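Local structure of mitogen-activated protein kinase, putative (Map kinase-like protein) (Leishmania major, 3PG1) at residues Leu82-Leu92 with Asp172-Leu180. The protein probably transfers phosphate from ATP to serine or threonine residues of other proteins, as a protein kinase of the MAP kinase family. Numbering follows the deposited sequence. Where two conformers were deposited one is given.
Sequences LLNHFHHPNIL and DITICDFNL
Phe178 of the DFN sequence, which stands at the place of the kinase DFG motif, packs against the end of helix 70-85, the αC helix of the kinase fold, while strand 173-175 meets the αC-β4 loop beside it. The contact joins the two lobes, and the ring's place against the end of αC is consistent with a DFG-in arrangement. The loop backbone joins the strand through one parallel-type bridge, Ile91 with Ile175: Ile175 N donates to Asn90 O at 2.8 Å and Leu92 N to Ile175 O at 3.0 Å. A side chain lengthens it, for Asn90 ND2 reaches Ile173 O at 2.9 Å with the carbonyl oxygen in its amide plane; the same nitrogen also bonds His142. Asn90 N in turn is bonded to His88 ND1 within the turn.

The Phe178 ring, its CG set between backbone N and carbonyl carbon (chi1 55°), is directed at the helix end. Leu83 CD2 lies 4.0 Å from Phe178 CZ, and Ile91 CG2 3.4 Å from Phe178 CE2. The rings of Phe86 and Phe178 meet obliquely, their planes at 88°. Leu82 O and Leu92 O lie at the edge of Phe178. Next along, Asn179 CB rests 3.6 Å from Leu82 CB, while Asn179 ND2 passes 3.4 Å from Leu83 CG and bonds Glu79 O one turn back in the helix. Beside the bridge, Thr174 CG2 lies across Leu92, 3.2 Å from Leu92 N, the two side chains crossing at about a right angle.

Asn90 and Ile91 touch Leu145 and Leu150 of helix 133-152. His157 of the HRD sequence touches Phe178 and Ile175; by family comparison Leu83, Phe178 and His157 probably occupy regulatory-spine positions. Strand 165-167 flanks strand 173-175.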
loop_
_atom_site.group_PDB
_atom_site.type_symbol
_atom_site.label_atom_id
_atom_site.label_comp_id
_atom_site.label_asym_id
_atom_site.label_seq_id
_atom_site.Cartn_x
_atom_site.Cartn_y
_atom_site.Cartn_z
ATOM N N LEU A 82 1.136 -9.227 9.051
ATOM C CA LEU A 82 0.585 -7.896 8.783
ATOM C C LEU A 82 -0.787 -7.977 8.181
ATOM O O LEU A 82 -1.667 -7.230 8.612
ATOM C CB LEU A 82 1.513 -7.087 7.873
ATOM C CG LEU A 82 2.520 -6.232 8.595
ATOM C CD1 LEU A 82 3.571 -5.723 7.652
ATOM C CD2 LEU A 82 1.823 -5.088 9.323
ATOM N N LEU A 83 -1.003 -8.926 7.228
ATOM C CA LEU A 83 -2.321 -9.128 6.591
ATOM C C LEU A 83 -3.351 -9.560 7.599
ATOM O O LEU A 83 -4.482 -9.079 7.587
ATOM C CB LEU A 83 -2.246 -10.180 5.486
ATOM C CG LEU A 83 -1.995 -9.704 4.055
ATOM C CD1 LEU A 83 -1.943 -10.909 3.109
ATOM C CD2 LEU A 83 -3.077 -8.706 3.578
ATOM N N ASN A 84 -2.930 -10.430 8.513
ATOM C CA ASN A 84 -3.761 -11.023 9.546
ATOM C C ASN A 84 -3.985 -10.156 10.771
ATOM O O ASN A 84 -4.844 -10.473 11.595
ATOM C CB ASN A 84 -3.175 -12.389 9.916
ATOM C CG ASN A 84 -4.196 -13.404 10.336
ATOM O OD1 ASN A 84 -5.357 -13.365 9.924
ATOM N ND2 ASN A 84 -3.786 -14.312 11.206
ATOM N N HIS A 85 -3.242 -9.038 10.880
ATOM C CA HIS A 85 -3.336 -8.092 11.995
ATOM C C HIS A 85 -4.586 -7.189 11.934
ATOM O O HIS A 85 -5.117 -6.794 12.971
ATOM C CB HIS A 85 -2.054 -7.244 12.052
ATOM C CG HIS A 85 -1.969 -6.378 13.270
ATOM N ND1 HIS A 85 -1.666 -6.908 14.512
ATOM C CD2 HIS A 85 -2.179 -5.048 13.403
ATOM C CE1 HIS A 85 -1.732 -5.895 15.357
ATOM N NE2 HIS A 85 -2.032 -4.755 14.738
ATOM N N PHE A 86 -5.023 -6.823 10.732
ATOM C CA PHE A 86 -6.177 -5.907 10.543
ATOM C C PHE A 86 -7.461 -6.660 10.224
ATOM O O PHE A 86 -7.407 -7.694 9.585
ATOM C CB PHE A 86 -5.875 -4.911 9.412
ATOM C CG PHE A 86 -4.673 -4.066 9.763
ATOM C CD1 PHE A 86 -4.804 -2.960 10.597
ATOM C CD2 PHE A 86 -3.393 -4.438 9.348
ATOM C CE1 PHE A 86 -3.688 -2.228 10.983
ATOM C CE2 PHE A 86 -2.271 -3.704 9.747
ATOM C CZ PHE A 86 -2.425 -2.593 10.539
ATOM N N HIS A 87 -8.611 -6.090 10.610
ATOM C CA HIS A 87 -9.949 -6.609 10.331
ATOM C C HIS A 87 -10.774 -5.377 10.141
ATOM O O HIS A 87 -11.538 -4.983 11.027
ATOM C CB HIS A 87 -10.469 -7.456 11.511
ATOM C CG HIS A 87 -9.562 -8.601 11.828
ATOM N ND1 HIS A 87 -8.576 -8.488 12.801
ATOM C CD2 HIS A 87 -9.444 -9.806 11.221
ATOM C CE1 HIS A 87 -7.923 -9.639 12.780
ATOM N NE2 HIS A 87 -8.418 -10.467 11.857
ATOM N N HIS A 88 -10.530 -4.693 9.021
ATOM C CA HIS A 88 -11.180 -3.419 8.765
ATOM C C HIS A 88 -11.626 -3.343 7.305
ATOM O O HIS A 88 -10.875 -3.790 6.442
ATOM C CB HIS A 88 -10.203 -2.264 9.114
ATOM C CG HIS A 88 -10.840 -0.912 9.098
ATOM N ND1 HIS A 88 -11.033 -0.221 7.909
ATOM C CD2 HIS A 88 -11.272 -0.154 10.121
ATOM C CE1 HIS A 88 -11.600 0.925 8.241
ATOM N NE2 HIS A 88 -11.775 1.011 9.560
ATOM N N PRO A 89 -12.810 -2.753 7.009
ATOM C CA PRO A 89 -13.274 -2.698 5.606
ATOM C C PRO A 89 -12.342 -2.030 4.593
ATOM O O PRO A 89 -12.456 -2.304 3.416
ATOM C CB PRO A 89 -14.624 -1.941 5.685
ATOM C CG PRO A 89 -15.033 -1.963 7.103
ATOM C CD PRO A 89 -13.784 -2.118 7.929
ATOM N N ASN A 90 -11.481 -1.119 5.026
ATOM C CA ASN A 90 -10.613 -0.370 4.111
ATOM C C ASN A 90 -9.237 -0.942 3.948
ATOM O O ASN A 90 -8.447 -0.379 3.192
ATOM C CB ASN A 90 -10.504 1.079 4.551
ATOM C CG ASN A 90 -11.802 1.817 4.446
ATOM O OD1 ASN A 90 -12.238 2.454 5.398
ATOM N ND2 ASN A 90 -12.446 1.747 3.294
ATOM N N ILE A 91 -8.948 -2.056 4.640
ATOM C CA ILE A 91 -7.653 -2.738 4.619
ATOM C C ILE A 91 -7.874 -4.135 4.070
ATOM O O ILE A 91 -8.680 -4.892 4.630
ATOM C CB ILE A 91 -6.990 -2.765 6.029
ATOM C CG1 ILE A 91 -6.784 -1.318 6.649
ATOM C CG2 ILE A 91 -5.652 -3.584 6.000
ATOM C CD1 ILE A 91 -5.924 -0.409 5.840
ATOM N N LEU A 92 -7.162 -4.490 2.980
ATOM C CA LEU A 92 -7.328 -5.829 2.371
ATOM C C LEU A 92 -6.937 -6.889 3.383
ATOM O O LEU A 92 -5.879 -6.807 3.982
ATOM C CB LEU A 92 -6.527 -5.964 1.053
ATOM C CG LEU A 92 -6.778 -7.268 0.237
ATOM C CD1 LEU A 92 -8.142 -7.241 -0.418
ATOM C CD2 LEU A 92 -5.668 -7.484 -0.788
ATOM N N ASP A 172 -16.462 -0.264 -3.014
ATOM C CA ASP A 172 -15.813 -0.189 -1.697
ATOM C C ASP A 172 -14.303 -0.042 -1.942
ATOM O O ASP A 172 -13.760 -0.730 -2.813
ATOM C CB ASP A 172 -16.076 -1.480 -0.879
ATOM C CG ASP A 172 -17.480 -1.682 -0.302
ATOM O OD1 ASP A 172 -18.321 -0.757 -0.426
ATOM O OD2 ASP A 172 -17.754 -2.794 0.222
ATOM N N ILE A 173 -13.656 0.873 -1.210
ATOM C CA ILE A 173 -12.215 1.153 -1.307
ATOM C C ILE A 173 -11.447 0.290 -0.314
ATOM O O ILE A 173 -11.794 0.252 0.858
ATOM C CB ILE A 173 -11.889 2.677 -1.132
ATOM C CG1 ILE A 173 -12.301 3.517 -2.376
ATOM C CG2 ILE A 173 -10.423 2.946 -0.702
ATOM C CD1 ILE A 173 -11.319 3.566 -3.594
ATOM N N THR A 174 -10.407 -0.374 -0.781
ATOM C CA THR A 174 -9.546 -1.202 0.050
ATOM C C THR A 174 -8.073 -0.870 -0.326
ATOM O O THR A 174 -7.732 -0.763 -1.504
ATOM C CB THR A 174 -9.901 -2.681 -0.195
ATOM O OG1 THR A 174 -11.311 -2.817 -0.064
ATOM C CG2 THR A 174 -9.296 -3.583 0.801
ATOM N N ILE A 175 -7.236 -0.706 0.679
ATOM C CA ILE A 175 -5.802 -0.477 0.483
ATOM C C ILE A 175 -5.081 -1.824 0.591
ATOM O O ILE A 175 -5.302 -2.559 1.547
ATOM C CB ILE A 175 -5.273 0.536 1.528
ATOM C CG1 ILE A 175 -5.951 1.920 1.323
ATOM C CG2 ILE A 175 -3.715 0.655 1.435
ATOM C CD1 ILE A 175 -5.405 3.003 2.413
ATOM N N CYS A 176 -4.163 -2.094 -0.331
ATOM C CA CYS A 176 -3.353 -3.304 -0.282
ATOM C C CYS A 176 -1.870 -2.955 -0.380
ATOM O O CYS A 176 -1.487 -1.774 -0.467
ATOM C CB CYS A 176 -3.778 -4.305 -1.361
ATOM S SG CYS A 176 -3.264 -3.856 -3.039
ATOM N N ASP A 177 -1.025 -3.997 -0.314
ATOM C CA ASP A 177 0.422 -3.893 -0.444
ATOM C C ASP A 177 1.090 -3.029 0.644
ATOM O O ASP A 177 2.195 -2.556 0.436
ATOM C CB ASP A 177 0.797 -3.399 -1.849
ATOM C CG ASP A 177 0.593 -4.433 -2.929
ATOM O OD1 ASP A 177 0.295 -5.591 -2.585
ATOM O OD2 ASP A 177 0.761 -4.086 -4.119
ATOM N N PHE A 178 0.423 -2.842 1.791
ATOM C CA PHE A 178 0.953 -2.101 2.932
ATOM C C PHE A 178 1.930 -3.041 3.668
ATOM O O PHE A 178 2.723 -2.574 4.470
ATOM C CB PHE A 178 -0.200 -1.722 3.894
ATOM C CG PHE A 178 -1.035 -2.880 4.368
ATOM C CD1 PHE A 178 -0.702 -3.574 5.531
ATOM C CD2 PHE A 178 -2.169 -3.277 3.663
ATOM C CE1 PHE A 178 -1.458 -4.674 5.958
ATOM C CE2 PHE A 178 -2.912 -4.394 4.071
ATOM C CZ PHE A 178 -2.557 -5.084 5.225
ATOM N N ASN A 179 1.819 -4.367 3.420
ATOM C CA ASN A 179 2.568 -5.444 4.090
ATOM C C ASN A 179 3.865 -5.905 3.403
ATOM O O ASN A 179 4.472 -6.891 3.832
ATOM C CB ASN A 179 1.627 -6.637 4.352
ATOM C CG ASN A 179 1.109 -7.300 3.103
ATOM O OD1 ASN A 179 0.697 -6.636 2.139
ATOM N ND2 ASN A 179 1.064 -8.626 3.119
ATOM N N LEU A 180 4.286 -5.199 2.345
ATOM C CA LEU A 180 5.509 -5.489 1.599
ATOM C C LEU A 180 6.631 -4.569 2.085
ATOM O O LEU A 180 7.807 -4.879 1.909
ATOM C CB LEU A 180 5.276 -5.295 0.086
ATOM C CG LEU A 180 4.042 -5.962 -0.557
ATOM C CD1 LEU A 180 3.926 -5.568 -2.005
ATOM C CD2 LEU A 180 4.077 -7.501 -0.444
#